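PDB 3LUL: 4-amino-4-deoxychorismate lyase from Legionella pneumophila, which belongs to the class IV aminotransferase family of pyridoxal phosphate-dependent, two-domain proteins and carries its cofactor covalently bound. Local coordinates for residues Q74-D79 with G84-I89; I127-D132 with Q152-A157; L188-V193 with I201-L206; K225-A230 with L246-I251. One frame throughout, in Å; residues are numbered along the deposited sequence. Where two conformers were deposited one is given.

In the fold
Interaction 1 packs helix 65-78 on the sheet that contains strands 28-36, 84-91 and 106-113, while interactions 2, 3 and 4 all reach the larger mixed sheet on the opposite side of the chain's centre from interaction 1. Centres of interactions 1 and 4 are 37 Å apart, those of interactions 2 and 4 only 16 Å, because strands 122-131 and 241-248 are neighbours. Interactions 3 and 4 touch directly, Tyr189 CZ and Arg226 NH2 being 3.5 Å apart. The cofactor-bearing modified residue at position 141 is met by interaction 3, where Ile201 N and Thr202 OG1 bind its phosphate. Interactions 1 and 2 also reach the second subunit.

Interaction 1: residues Q74-D79 with G84-I89; sequences QKIQKD and GGIKAI
Ile76, on the last turns of helix 65-78, and Ile86, on strand 84-91, make the tight part of this contact. Ile86 sends its CD1 methyl to within 3.6 Å of Ile76 CG1 and 3.8 Å of Ile76 CD1, the two side chains crossing at about a right angle. In Ile86 the CG1 branch lies anti to the carbonyl carbon (chi1 -67°), and an extended chi2 of 173° carries the methyl out toward the helix. The looser part is at Lys75, whose CB stays 4.5 Å from the same methyl while its chain bends away. Its NZ makes a long ion pair of 3.6 Å with Asp79 OD2, which also bonds Thr112 OG1. Leu72 of the helix and Val35 and Thr112 of the flanking strands also touch Ile86, which is buried between helix and sheet. The arrangement is a helix packed by apolar side chains on one face of a beta sheet, the smaller of the two sheets of this class IV aminotransferase chain.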
loop_
_atom_site.group_PDB
_atom_site.type_symbol
_atom_site.label_atom_id
_atom_site.label_comp_id
_atom_site.label_asym_id
_atom_site.label_seq_id
_atom_site.Cartn_x
_atom_site.Cartn_y
_atom_site.Cartn_z
ATOM N N GLN B 74 -13.653 -25.923 8.231
ATOM C CA GLN B 74 -13.047 -26.320 9.502
ATOM C C GLN B 74 -12.904 -25.135 10.449
ATOM O O GLN B 74 -13.040 -25.301 11.653
ATOM C CB GLN B 74 -11.701 -27.037 9.318
ATOM C CG GLN B 74 -11.820 -28.500 8.782
ATOM C CD GLN B 74 -12.853 -29.391 9.528
ATOM O OE1 GLN B 74 -13.748 -29.969 8.908
ATOM N NE2 GLN B 74 -12.721 -29.502 10.853
ATOM N N LYS B 75 -12.673 -23.944 9.888
ATOM C CA LYS B 75 -12.634 -22.700 10.656
ATOM C C LYS B 75 -13.992 -22.304 11.214
ATOM O O LYS B 75 -14.095 -21.974 12.405
ATOM C CB LYS B 75 -12.032 -21.577 9.806
ATOM C CG LYS B 75 -10.604 -21.329 10.137
ATOM C CD LYS B 75 -10.543 -20.377 11.315
ATOM C CE LYS B 75 -9.309 -20.588 12.112
ATOM N NZ LYS B 75 -9.081 -19.464 13.042
ATOM N N ILE B 76 -15.030 -22.355 10.378
ATOM C CA ILE B 76 -16.424 -22.092 10.780
ATOM C C ILE B 76 -16.891 -23.018 11.898
ATOM O O ILE B 76 -17.462 -22.569 12.919
ATOM C CB ILE B 76 -17.386 -22.239 9.550
ATOM C CG1 ILE B 76 -17.178 -21.080 8.550
ATOM C CG2 ILE B 76 -18.867 -22.395 9.950
ATOM C CD1 ILE B 76 -17.574 -21.465 7.113
ATOM N N GLN B 77 -16.643 -24.310 11.707
ATOM C CA GLN B 77 -16.962 -25.317 12.715
ATOM C C GLN B 77 -16.198 -25.120 14.031
ATOM O O GLN B 77 -16.798 -25.155 15.126
ATOM C CB GLN B 77 -16.707 -26.713 12.148
ATOM C CG GLN B 77 -17.780 -27.125 11.146
ATOM C CD GLN B 77 -17.565 -28.530 10.584
ATOM O OE1 GLN B 77 -16.606 -29.224 10.940
ATOM N NE2 GLN B 77 -18.457 -28.946 9.688
ATOM N N LYS B 78 -14.891 -24.875 13.936
ATOM C CA LYS B 78 -14.071 -24.728 15.129
ATOM C C LYS B 78 -14.477 -23.488 15.918
ATOM O O LYS B 78 -14.529 -23.522 17.133
ATOM C CB LYS B 78 -12.598 -24.678 14.762
ATOM C CG LYS B 78 -11.646 -24.674 15.958
ATOM C CD LYS B 78 -10.300 -23.997 15.629
ATOM C CE LYS B 78 -9.360 -24.907 14.833
ATOM N NZ LYS B 78 -8.201 -24.138 14.239
ATOM N N ASP B 79 -14.761 -22.396 15.223
ATOM C CA ASP B 79 -15.126 -21.136 15.863
ATOM C C ASP B 79 -16.632 -20.969 16.079
ATOM O O ASP B 79 -17.077 -19.901 16.498
ATOM C CB ASP B 79 -14.591 -19.980 15.018
ATOM C CG ASP B 79 -13.059 -19.966 14.929
ATOM O OD1 ASP B 79 -12.387 -20.795 15.587
ATOM O OD2 ASP B 79 -12.514 -19.114 14.188
ATOM N N GLY B 84 -21.570 -14.604 9.918
ATOM C CA GLY B 84 -20.348 -13.817 10.219
ATOM C C GLY B 84 -19.448 -13.728 9.010
ATOM O O GLY B 84 -19.935 -13.745 7.879
ATOM N N GLY B 85 -18.143 -13.610 9.252
ATOM C CA GLY B 85 -17.176 -13.548 8.171
ATOM C C GLY B 85 -15.939 -14.367 8.378
ATOM O O GLY B 85 -15.598 -14.742 9.516
ATOM N N ILE B 86 -15.256 -14.649 7.259
ATOM C CA ILE B 86 -13.904 -15.203 7.301
ATOM C C ILE B 86 -12.994 -14.367 6.404
ATOM O O ILE B 86 -13.368 -14.030 5.285
ATOM C CB ILE B 86 -13.810 -16.665 6.788
ATOM C CG1 ILE B 86 -14.530 -17.649 7.686
ATOM C CG2 ILE B 86 -12.329 -17.105 6.694
ATOM C CD1 ILE B 86 -14.589 -19.056 7.101
ATOM N N LYS B 87 -11.825 -13.999 6.929
ATOM C CA LYS B 87 -10.802 -13.288 6.135
ATOM C C LYS B 87 -9.659 -14.247 5.855
ATOM O O LYS B 87 -9.143 -14.880 6.771
ATOM C CB LYS B 87 -10.316 -12.048 6.870
ATOM C CG LYS B 87 -9.436 -11.128 6.021
ATOM C CD LYS B 87 -9.117 -9.799 6.760
ATOM C CE LYS B 87 -8.031 -9.005 6.025
ATOM N NZ LYS B 87 -7.861 -7.609 6.596
ATOM N N ALA B 88 -9.299 -14.399 4.586
ATOM C CA ALA B 88 -8.124 -15.195 4.169
ATOM C C ALA B 88 -7.042 -14.202 3.787
ATOM O O ALA B 88 -7.324 -13.269 3.060
ATOM C CB ALA B 88 -8.455 -16.037 2.989
ATOM N N ILE B 89 -5.837 -14.343 4.342
ATOM C CA ILE B 89 -4.698 -13.509 3.985
ATOM C C ILE B 89 -3.604 -14.407 3.423
ATOM O O ILE B 89 -3.231 -15.367 4.072
ATOM C CB ILE B 89 -4.129 -12.712 5.190
ATOM C CG1 ILE B 89 -5.220 -11.877 5.872
ATOM C CG2 ILE B 89 -3.008 -11.782 4.725
ATOM C CD1 ILE B 89 -4.710 -11.160 7.157
#

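Interaction 2: residues I127-D132 with Q152-A157; sequences INWLRD and QRQAIA
Gln154, reaching out from helix 146-157, sets its amide against Trp129 at the corner of segment 127-132 and Ile127 just before it. All the links between the segments are van der Waals contacts. Gln154 NE2 comes to the edge of the indole, in its plane, 3.8 Å from Trp129 CZ3; amide and ring planes stand 88° apart. The amide's other arm, OE1, lies 4.0 Å from Ile127 CD1, and the two side chains cross at about a right angle. An extended Gln154 chain (chi2 -168°) spans the gap from the helix.

Within segment 127-132 the packing is apolar and tighter. Ile127 CG2 sits over the centre of the indole, 3.4 Å above its plane, an aliphatic group on an aromatic face. Trp129 has its CG between the backbone N and the carbonyl carbon (chi1 70°), which folds the ring back over Ile127 and brings its benzo edge to the glutamine. Pro136 of the second subunit also packs on Trp129.

The polar end of the indole is satisfied elsewhere: Trp129 NE1 bonds Glu147 OE2, the same oxygen that forms a salt bridge with Arg131 NE. One carboxylate on helix 146-157 thus holds two residues of segment 127-132. The corner packs on both its neighbours, with Ile150 and Ala151 of helix 146-157 adjoining the indole and Phe165 of strand 162-167 touching both Ile127 and Trp129.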
loop_
_atom_site.group_PDB
_atom_site.type_symbol
_atom_site.label_atom_id
_atom_site.label_comp_id
_atom_site.label_asym_id
_atom_site.label_seq_id
_atom_site.Cartn_x
_atom_site.Cartn_y
_atom_site.Cartn_z
ATOM N N ILE B 127 -12.857 12.200 -2.355
ATOM C CA ILE B 127 -11.456 12.419 -2.045
ATOM C C ILE B 127 -10.809 13.299 -3.133
ATOM O O ILE B 127 -11.104 13.151 -4.322
ATOM C CB ILE B 127 -10.777 11.038 -1.914
ATOM C CG1 ILE B 127 -11.255 10.345 -0.607
ATOM C CG2 ILE B 127 -9.273 11.125 -1.996
ATOM C CD1 ILE B 127 -10.752 10.922 0.703
ATOM N N ASN B 128 -9.896 14.169 -2.717
ATOM C CA ASN B 128 -9.293 15.164 -3.623
ATOM C C ASN B 128 -8.155 14.594 -4.480
ATOM O O ASN B 128 -7.945 15.022 -5.607
ATOM C CB ASN B 128 -8.784 16.403 -2.861
ATOM C CG ASN B 128 -7.657 16.092 -1.910
ATOM O OD1 ASN B 128 -7.778 15.212 -1.052
ATOM N ND2 ASN B 128 -6.540 16.809 -2.061
ATOM N N TRP B 129 -7.391 13.665 -3.943
ATOM C CA TRP B 129 -6.345 13.061 -4.760
ATOM C C TRP B 129 -6.954 12.020 -5.733
ATOM O O TRP B 129 -7.977 11.358 -5.416
ATOM C CB TRP B 129 -5.223 12.491 -3.898
ATOM C CG TRP B 129 -5.549 11.266 -3.100
ATOM C CD1 TRP B 129 -5.541 9.980 -3.537
ATOM C CD2 TRP B 129 -5.852 11.207 -1.697
ATOM N NE1 TRP B 129 -5.858 9.140 -2.514
ATOM C CE2 TRP B 129 -6.023 9.868 -1.367
ATOM C CE3 TRP B 129 -5.988 12.166 -0.691
ATOM C CZ2 TRP B 129 -6.357 9.441 -0.064
ATOM C CZ3 TRP B 129 -6.309 11.718 0.628
ATOM C CH2 TRP B 129 -6.493 10.388 0.903
ATOM N N LEU B 130 -6.339 11.908 -6.922
ATOM C CA LEU B 130 -6.826 11.031 -7.992
ATOM C C LEU B 130 -5.946 9.796 -8.186
ATOM O O LEU B 130 -4.759 9.828 -7.888
ATOM C CB LEU B 130 -6.949 11.818 -9.283
ATOM C CG LEU B 130 -7.792 13.121 -9.207
ATOM C CD1 LEU B 130 -7.800 13.850 -10.591
ATOM C CD2 LEU B 130 -9.219 12.910 -8.720
ATOM N N ARG B 131 -6.539 8.742 -8.739
ATOM C CA ARG B 131 -5.853 7.483 -9.047
ATOM C C ARG B 131 -5.697 7.316 -10.548
ATOM O O ARG B 131 -6.625 7.554 -11.307
ATOM C CB ARG B 131 -6.626 6.279 -8.504
ATOM C CG ARG B 131 -6.719 6.247 -7.019
ATOM C CD ARG B 131 -7.704 5.185 -6.482
ATOM N NE ARG B 131 -7.559 5.103 -5.030
ATOM C CZ ARG B 131 -8.260 4.254 -4.275
ATOM N NH1 ARG B 131 -9.151 3.452 -4.838
ATOM N NH2 ARG B 131 -8.061 4.202 -2.967
ATOM N N ASP B 132 -4.524 6.874 -10.981
ATOM C CA ASP B 132 -4.327 6.478 -12.376
ATOM C C ASP B 132 -4.970 5.117 -12.564
ATOM O O ASP B 132 -4.619 4.156 -11.907
ATOM C CB ASP B 132 -2.835 6.398 -12.722
ATOM C CG ASP B 132 -2.573 6.374 -14.215
ATOM O OD1 ASP B 132 -3.445 5.901 -14.963
ATOM O OD2 ASP B 132 -1.493 6.831 -14.641
ATOM N N GLN B 152 -10.748 7.130 4.701
ATOM C CA GLN B 152 -11.866 6.902 5.622
ATOM C C GLN B 152 -11.808 7.740 6.905
ATOM O O GLN B 152 -12.817 8.302 7.350
ATOM C CB GLN B 152 -12.015 5.430 5.982
ATOM C CG GLN B 152 -13.217 5.224 6.923
ATOM C CD GLN B 152 -13.843 3.899 6.772
ATOM O OE1 GLN B 152 -13.165 2.891 6.790
ATOM N NE2 GLN B 152 -15.140 3.880 6.594
ATOM N N ARG B 153 -10.634 7.869 7.493
ATOM C CA ARG B 153 -10.474 8.808 8.605
ATOM C C ARG B 153 -10.852 10.238 8.262
ATOM O O ARG B 153 -11.415 10.937 9.112
ATOM C CB ARG B 153 -9.059 8.782 9.126
ATOM C CG ARG B 153 -8.669 7.457 9.788
ATOM C CD ARG B 153 -7.404 7.698 10.632
ATOM N NE ARG B 153 -6.646 6.490 10.962
ATOM C CZ ARG B 153 -7.106 5.508 11.734
ATOM N NH1 ARG B 153 -8.344 5.562 12.247
ATOM N NH2 ARG B 153 -6.326 4.465 12.014
ATOM N N GLN B 154 -10.577 10.684 7.040
ATOM C CA GLN B 154 -10.938 12.074 6.651
ATOM C C GLN B 154 -12.444 12.239 6.574
ATOM O O GLN B 154 -13.018 13.258 7.017
ATOM C CB GLN B 154 -10.367 12.463 5.292
ATOM C CG GLN B 154 -8.880 12.672 5.277
ATOM C CD GLN B 154 -8.366 13.329 3.990
ATOM O OE1 GLN B 154 -9.139 13.693 3.104
ATOM N NE2 GLN B 154 -7.048 13.459 3.893
ATOM N N ALA B 155 -13.074 11.234 5.974
ATOM C CA ALA B 155 -14.527 11.138 5.929
ATOM C C ALA B 155 -15.150 11.228 7.319
ATOM O O ALA B 155 -16.048 12.029 7.548
ATOM C CB ALA B 155 -14.941 9.803 5.243
ATOM N N ILE B 156 -14.684 10.380 8.226
ATOM C CA ILE B 156 -15.134 10.375 9.618
ATOM C C ILE B 156 -14.891 11.729 10.308
ATOM O O ILE B 156 -15.779 12.219 11.043
ATOM C CB ILE B 156 -14.469 9.219 10.387
ATOM C CG1 ILE B 156 -15.095 7.881 9.965
ATOM C CG2 ILE B 156 -14.516 9.454 11.908
ATOM C CD1 ILE B 156 -14.301 6.686 10.364
ATOM N N ALA B 157 -13.742 12.363 10.045
ATOM C CA ALA B 157 -13.430 13.679 10.641
ATOM C C ALA B 157 -14.417 14.762 10.237
ATOM O O ALA B 157 -14.650 15.696 11.022
ATOM C CB ALA B 157 -12.007 14.142 10.278
#

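Interaction 3: residues L188-V193 with I201-L206; sequences LYTPRV and ITRARL
Pro191 O accepts two hydrogen bonds, from Arg203 NH2 at 3.0 Å and from a water molecule at 2.7 Å. It lies just beyond the first strand of a beta-alpha-beta unit made by strand 187-190, helix 201-212 and strand 217-219, so the arginine joins the helix to the loop following that strand. The NH2 bond is fairly straight (N-H...O 164°) and lies both in the carbonyl plane and close to the guanidinium plane. The same water donates to Thr190 OG1 and accepts from Arg203 NE, closing a bridge at the guanidinium edge. Thr190 OG1 has a further bond to Leu180 O.

Arg203 reaches the Pro191 carbonyl with its CG anti to the backbone N (chi1 170°) and its chain extended as far as NE. NH2 also forms a salt bridge with Glu219 OE1 on strand 217-219, and thus links the loop after strand 187-190 to that strand. Together these bonds fix the rotation of the buried guanidinium, and the glutamate would probably offset its charge.

At the start of the same helix, Ile201 N and Thr202 OG1 bind phosphate oxygens of the modified residue LLP at position 141, a helix N-terminus facing the cofactor's phosphate. On the strand side, the Thr190 CG2 methyl lies obliquely to the guanidinium, 4.1 Å from Arg203 NH2.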
loop_
_atom_site.group_PDB
_atom_site.type_symbol
_atom_site.label_atom_id
_atom_site.label_comp_id
_atom_site.label_asym_id
_atom_site.label_seq_id
_atom_site.Cartn_x
_atom_site.Cartn_y
_atom_site.Cartn_z
ATOM N N LEU B 188 -29.666 1.023 -14.304
ATOM C CA LEU B 188 -28.536 0.857 -13.390
ATOM C C LEU B 188 -27.255 1.232 -14.128
ATOM O O LEU B 188 -27.076 0.832 -15.259
ATOM C CB LEU B 188 -28.437 -0.588 -12.913
ATOM C CG LEU B 188 -29.427 -0.978 -11.828
ATOM C CD1 LEU B 188 -29.908 -2.435 -12.007
ATOM C CD2 LEU B 188 -28.806 -0.730 -10.450
ATOM N N TYR B 189 -26.359 1.967 -13.463
ATOM C CA TYR B 189 -25.054 2.330 -14.011
ATOM C C TYR B 189 -23.966 1.995 -12.962
ATOM O O TYR B 189 -24.205 2.087 -11.747
ATOM C CB TYR B 189 -25.003 3.818 -14.342
ATOM C CG TYR B 189 -25.994 4.271 -15.381
ATOM C CD1 TYR B 189 -27.291 4.656 -15.017
ATOM C CD2 TYR B 189 -25.654 4.305 -16.722
ATOM C CE1 TYR B 189 -28.236 5.067 -15.995
ATOM C CE2 TYR B 189 -26.568 4.731 -17.688
ATOM C CZ TYR B 189 -27.855 5.104 -17.314
ATOM O OH TYR B 189 -28.735 5.535 -18.233
ATOM N N THR B 190 -22.801 1.581 -13.431
ATOM C CA THR B 190 -21.678 1.306 -12.552
ATOM C C THR B 190 -20.363 1.508 -13.320
ATOM O O THR B 190 -20.325 1.334 -14.532
ATOM C CB THR B 190 -21.794 -0.110 -11.959
ATOM O OG1 THR B 190 -20.942 -0.215 -10.832
ATOM C CG2 THR B 190 -21.471 -1.216 -12.996
ATOM N N PRO B 191 -19.312 1.973 -12.633
ATOM C CA PRO B 191 -18.048 2.161 -13.358
ATOM C C PRO B 191 -17.553 0.891 -14.045
ATOM O O PRO B 191 -17.790 -0.230 -13.549
ATOM C CB PRO B 191 -17.101 2.602 -12.231
ATOM C CG PRO B 191 -17.966 3.438 -11.384
ATOM C CD PRO B 191 -19.261 2.640 -11.319
ATOM N N ARG B 192 -16.886 1.067 -15.189
ATOM C CA ARG B 192 -16.263 -0.023 -15.937
ATOM C C ARG B 192 -15.069 -0.592 -15.187
ATOM O O ARG B 192 -14.412 0.133 -14.426
ATOM C CB ARG B 192 -15.736 0.505 -17.274
ATOM C CG ARG B 192 -16.756 1.036 -18.217
ATOM C CD ARG B 192 -16.085 1.545 -19.517
ATOM N NE ARG B 192 -14.934 2.409 -19.248
ATOM C CZ ARG B 192 -13.813 2.409 -19.961
ATOM N NH1 ARG B 192 -13.686 1.590 -20.998
ATOM N NH2 ARG B 192 -12.813 3.218 -19.630
ATOM N N VAL B 193 -14.760 -1.874 -15.409
ATOM C CA VAL B 193 -13.537 -2.462 -14.865
ATOM C C VAL B 193 -12.328 -1.615 -15.313
ATOM O O VAL B 193 -11.448 -1.362 -14.528
ATOM C CB VAL B 193 -13.338 -3.939 -15.290
ATOM C CG1 VAL B 193 -12.094 -4.518 -14.619
ATOM C CG2 VAL B 193 -14.535 -4.774 -14.909
ATOM N N ILE B 201 -16.813 -9.115 -6.330
ATOM C CA ILE B 201 -17.639 -10.311 -6.510
ATOM C C ILE B 201 -19.125 -9.937 -6.430
ATOM O O ILE B 201 -19.931 -10.484 -7.165
ATOM C CB ILE B 201 -17.285 -11.406 -5.483
ATOM C CG1 ILE B 201 -15.891 -11.990 -5.836
ATOM C CG2 ILE B 201 -18.328 -12.553 -5.430
ATOM C CD1 ILE B 201 -15.254 -12.773 -4.699
ATOM N N THR B 202 -19.476 -9.047 -5.513
ATOM C CA THR B 202 -20.873 -8.703 -5.303
ATOM C C THR B 202 -21.367 -7.954 -6.519
ATOM O O THR B 202 -22.444 -8.245 -7.047
ATOM C CB THR B 202 -21.086 -7.929 -3.975
ATOM O OG1 THR B 202 -20.412 -8.605 -2.904
ATOM C CG2 THR B 202 -22.567 -7.841 -3.609
ATOM N N ARG B 203 -20.552 -7.010 -6.977
ATOM C CA ARG B 203 -20.766 -6.272 -8.231
ATOM C C ARG B 203 -21.023 -7.224 -9.389
ATOM O O ARG B 203 -21.978 -7.066 -10.134
ATOM C CB ARG B 203 -19.527 -5.401 -8.525
ATOM C CG ARG B 203 -19.460 -4.751 -9.910
ATOM C CD ARG B 203 -18.089 -4.119 -10.206
ATOM N NE ARG B 203 -18.072 -3.398 -11.487
ATOM C CZ ARG B 203 -17.978 -3.966 -12.702
ATOM N NH1 ARG B 203 -17.880 -5.275 -12.848
ATOM N NH2 ARG B 203 -18.030 -3.212 -13.788
ATOM N N ALA B 204 -20.141 -8.212 -9.551
ATOM C CA ALA B 204 -20.279 -9.208 -10.627
ATOM C C ALA B 204 -21.587 -10.003 -10.531
ATOM O O ALA B 204 -22.258 -10.250 -11.552
ATOM C CB ALA B 204 -19.069 -10.176 -10.599
ATOM N N ARG B 205 -21.940 -10.421 -9.311
ATOM C CA ARG B 205 -23.190 -11.175 -9.068
ATOM C C ARG B 205 -24.412 -10.333 -9.411
ATOM O O ARG B 205 -25.360 -10.816 -10.030
ATOM C CB ARG B 205 -23.298 -11.637 -7.612
ATOM C CG ARG B 205 -22.318 -12.767 -7.204
ATOM C CD ARG B 205 -22.306 -12.883 -5.687
ATOM N NE ARG B 205 -23.664 -13.112 -5.191
ATOM C CZ ARG B 205 -24.126 -12.766 -3.985
ATOM N NH1 ARG B 205 -23.349 -12.197 -3.071
ATOM N NH2 ARG B 205 -25.398 -13.035 -3.677
ATOM N N LEU B 206 -24.373 -9.068 -9.019
ATOM C CA LEU B 206 -25.481 -8.149 -9.267
ATOM C C LEU B 206 -25.699 -7.957 -10.775
ATOM O O LEU B 206 -26.820 -8.030 -11.263
ATOM C CB LEU B 206 -25.211 -6.815 -8.559
ATOM C CG LEU B 206 -26.332 -5.795 -8.475
ATOM C CD1 LEU B 206 -26.064 -4.889 -7.315
ATOM C CD2 LEU B 206 -26.502 -5.009 -9.768
HETATM O O HOH W 1 -18.294 -0.571 -10.915
#

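Interaction 4: residues K225-A230 with L246-I251; sequences KRIEDA and LSLDNI
Ile227, on helix 224-228, laps over Leu248 at the end of strand 241-248, its CG2 methyl 3.8 Å from Leu248 CD2 and its CD1 4.1 Å from that same atom. The two side chains cross at about a right angle. In Leu248, CG is anti to the backbone N (chi1 174°), and CD2 is the branch that touches. Beside this pair Ile251 approaches Glu228; the modelled approach of Ile251 CD1 to the glutamate side chain is too short to be trusted, but Ile251 CG2 lies 4.0 Å from Glu228 O.

A type II' turn from Leu248 to Ile251 presents both apolar residues to the helix. Ile251 N closes the turn weakly on Leu248 O, and Leu248 N bonds Ile251 O at 2.9 Å, completing the hairpin pair. On the helix, Lys225 NZ donates to Asp229 OD2 at 2.8 Å, using the oxygen's syn lone pair and bridging one turn. At the turn, Asp249 OD2 is held by Lys224 NZ and Ser126 OG. Leu164 of strand 162-167 touches both Ile227 and Leu248, and Leu124 of strand 122-131 adjoins Leu248; the short helix packs against the sheet beside strands 162-167 and 122-131, the latter a neighbour of strand 241-248.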
loop_
_atom_site.group_PDB
_atom_site.type_symbol
_atom_site.label_atom_id
_atom_site.label_comp_id
_atom_site.label_asym_id
_atom_site.label_seq_id
_atom_site.Cartn_x
_atom_site.Cartn_y
_atom_site.Cartn_z
ATOM N N LYS B 225 -20.883 14.586 -11.838
ATOM C CA LYS B 225 -22.181 15.123 -12.227
ATOM C C LYS B 225 -23.223 14.019 -12.436
ATOM O O LYS B 225 -24.381 14.212 -12.084
ATOM C CB LYS B 225 -22.066 15.993 -13.480
ATOM C CG LYS B 225 -23.416 16.638 -13.891
ATOM C CD LYS B 225 -23.290 17.575 -15.082
ATOM C CE LYS B 225 -24.665 17.832 -15.741
ATOM N NZ LYS B 225 -25.764 18.088 -14.762
ATOM N N ARG B 226 -22.834 12.876 -13.000
ATOM C CA ARG B 226 -23.764 11.720 -13.090
ATOM C C ARG B 226 -24.257 11.246 -11.743
ATOM O O ARG B 226 -25.438 10.889 -11.601
ATOM C CB ARG B 226 -23.140 10.533 -13.820
ATOM C CG ARG B 226 -22.847 10.770 -15.273
ATOM C CD ARG B 226 -24.081 11.082 -16.062
ATOM N NE ARG B 226 -25.129 10.077 -15.883
ATOM C CZ ARG B 226 -25.288 8.977 -16.626
ATOM N NH1 ARG B 226 -24.463 8.696 -17.633
ATOM N NH2 ARG B 226 -26.297 8.145 -16.358
ATOM N N ILE B 227 -23.369 11.216 -10.752
ATOM C CA ILE B 227 -23.754 10.790 -9.408
ATOM C C ILE B 227 -24.708 11.811 -8.811
ATOM O O ILE B 227 -25.779 11.456 -8.287
ATOM C CB ILE B 227 -22.541 10.618 -8.461
ATOM C CG1 ILE B 227 -21.519 9.675 -9.052
ATOM C CG2 ILE B 227 -22.959 10.064 -7.133
ATOM C CD1 ILE B 227 -20.149 9.769 -8.330
ATOM N N GLU B 228 -24.346 13.083 -8.915
ATOM C CA GLU B 228 -25.137 14.168 -8.325
ATOM C C GLU B 228 -26.557 14.179 -8.871
ATOM O O GLU B 228 -27.500 14.467 -8.148
ATOM C CB GLU B 228 -24.429 15.508 -8.549
ATOM C CG GLU B 228 -23.124 15.560 -7.740
ATOM C CD GLU B 228 -22.207 16.721 -8.057
ATOM O OE1 GLU B 228 -22.330 17.351 -9.132
ATOM O OE2 GLU B 228 -21.326 16.983 -7.216
ATOM N N ASP B 229 -26.690 13.848 -10.158
ATOM C CA ASP B 229 -27.990 13.773 -10.839
ATOM C C ASP B 229 -28.745 12.431 -10.713
ATOM O O ASP B 229 -29.858 12.323 -11.218
ATOM C CB ASP B 229 -27.833 14.113 -12.332
ATOM C CG ASP B 229 -27.474 15.589 -12.579
ATOM O OD1 ASP B 229 -27.501 16.412 -11.624
ATOM O OD2 ASP B 229 -27.145 15.917 -13.742
ATOM N N ALA B 230 -28.169 11.437 -10.039
ATOM C CA ALA B 230 -28.806 10.114 -9.895
ATOM C C ALA B 230 -30.088 10.132 -9.068
ATOM O O ALA B 230 -30.225 10.954 -8.174
ATOM C CB ALA B 230 -27.812 9.127 -9.263
ATOM N N LEU B 246 -27.006 7.859 1.380
ATOM C CA LEU B 246 -27.810 9.025 1.732
ATOM C C LEU B 246 -27.287 10.279 1.063
ATOM O O LEU B 246 -28.067 11.131 0.658
ATOM C CB LEU B 246 -27.864 9.225 3.254
ATOM C CG LEU B 246 -28.626 10.462 3.787
ATOM C CD1 LEU B 246 -30.072 10.513 3.308
ATOM C CD2 LEU B 246 -28.573 10.498 5.309
ATOM N N SER B 247 -25.974 10.403 0.937
ATOM C CA SER B 247 -25.392 11.633 0.432
ATOM C C SER B 247 -23.978 11.476 -0.079
ATOM O O SER B 247 -23.247 10.615 0.399
ATOM C CB SER B 247 -25.408 12.725 1.508
ATOM O OG SER B 247 -24.639 12.375 2.663
ATOM N N LEU B 248 -23.603 12.368 -1.006
ATOM C CA LEU B 248 -22.216 12.558 -1.446
ATOM C C LEU B 248 -21.902 14.052 -1.293
ATOM O O LEU B 248 -22.560 14.872 -1.930
ATOM C CB LEU B 248 -22.021 12.143 -2.902
ATOM C CG LEU B 248 -20.637 12.449 -3.507
ATOM C CD1 LEU B 248 -19.457 11.745 -2.738
ATOM C CD2 LEU B 248 -20.625 12.144 -4.986
ATOM N N ASP B 249 -20.908 14.388 -0.465
ATOM C CA ASP B 249 -20.556 15.794 -0.201
ATOM C C ASP B 249 -21.836 16.530 0.240
ATOM O O ASP B 249 -22.511 16.081 1.170
ATOM C CB ASP B 249 -19.887 16.381 -1.455
ATOM C CG ASP B 249 -18.658 15.589 -1.887
ATOM O OD1 ASP B 249 -17.846 15.254 -1.005
ATOM O OD2 ASP B 249 -18.471 15.336 -3.102
ATOM N N ASN B 250 -22.198 17.604 -0.441
ATOM C CA ASN B 250 -23.436 18.324 -0.115
ATOM C C ASN B 250 -24.626 17.967 -1.008
ATOM O O ASN B 250 -25.382 18.832 -1.436
ATOM C CB ASN B 250 -23.202 19.823 -0.120
ATOM C CG ASN B 250 -22.914 20.382 -1.500
ATOM O OD1 ASN B 250 -21.981 19.943 -2.189
ATOM N ND2 ASN B 250 -23.710 21.381 -1.905
ATOM N N ILE B 251 -24.830 16.685 -1.252
ATOM C CA ILE B 251 -25.918 16.257 -2.122
ATOM C C ILE B 251 -26.613 15.091 -1.438
ATOM O O ILE B 251 -25.977 14.074 -1.158
ATOM C CB ILE B 251 -25.391 15.882 -3.523
ATOM C CG1 ILE B 251 -24.665 17.086 -4.151
ATOM C CG2 ILE B 251 -26.542 15.429 -4.438
ATOM C CD1 ILE B 251 -23.404 16.761 -4.842
#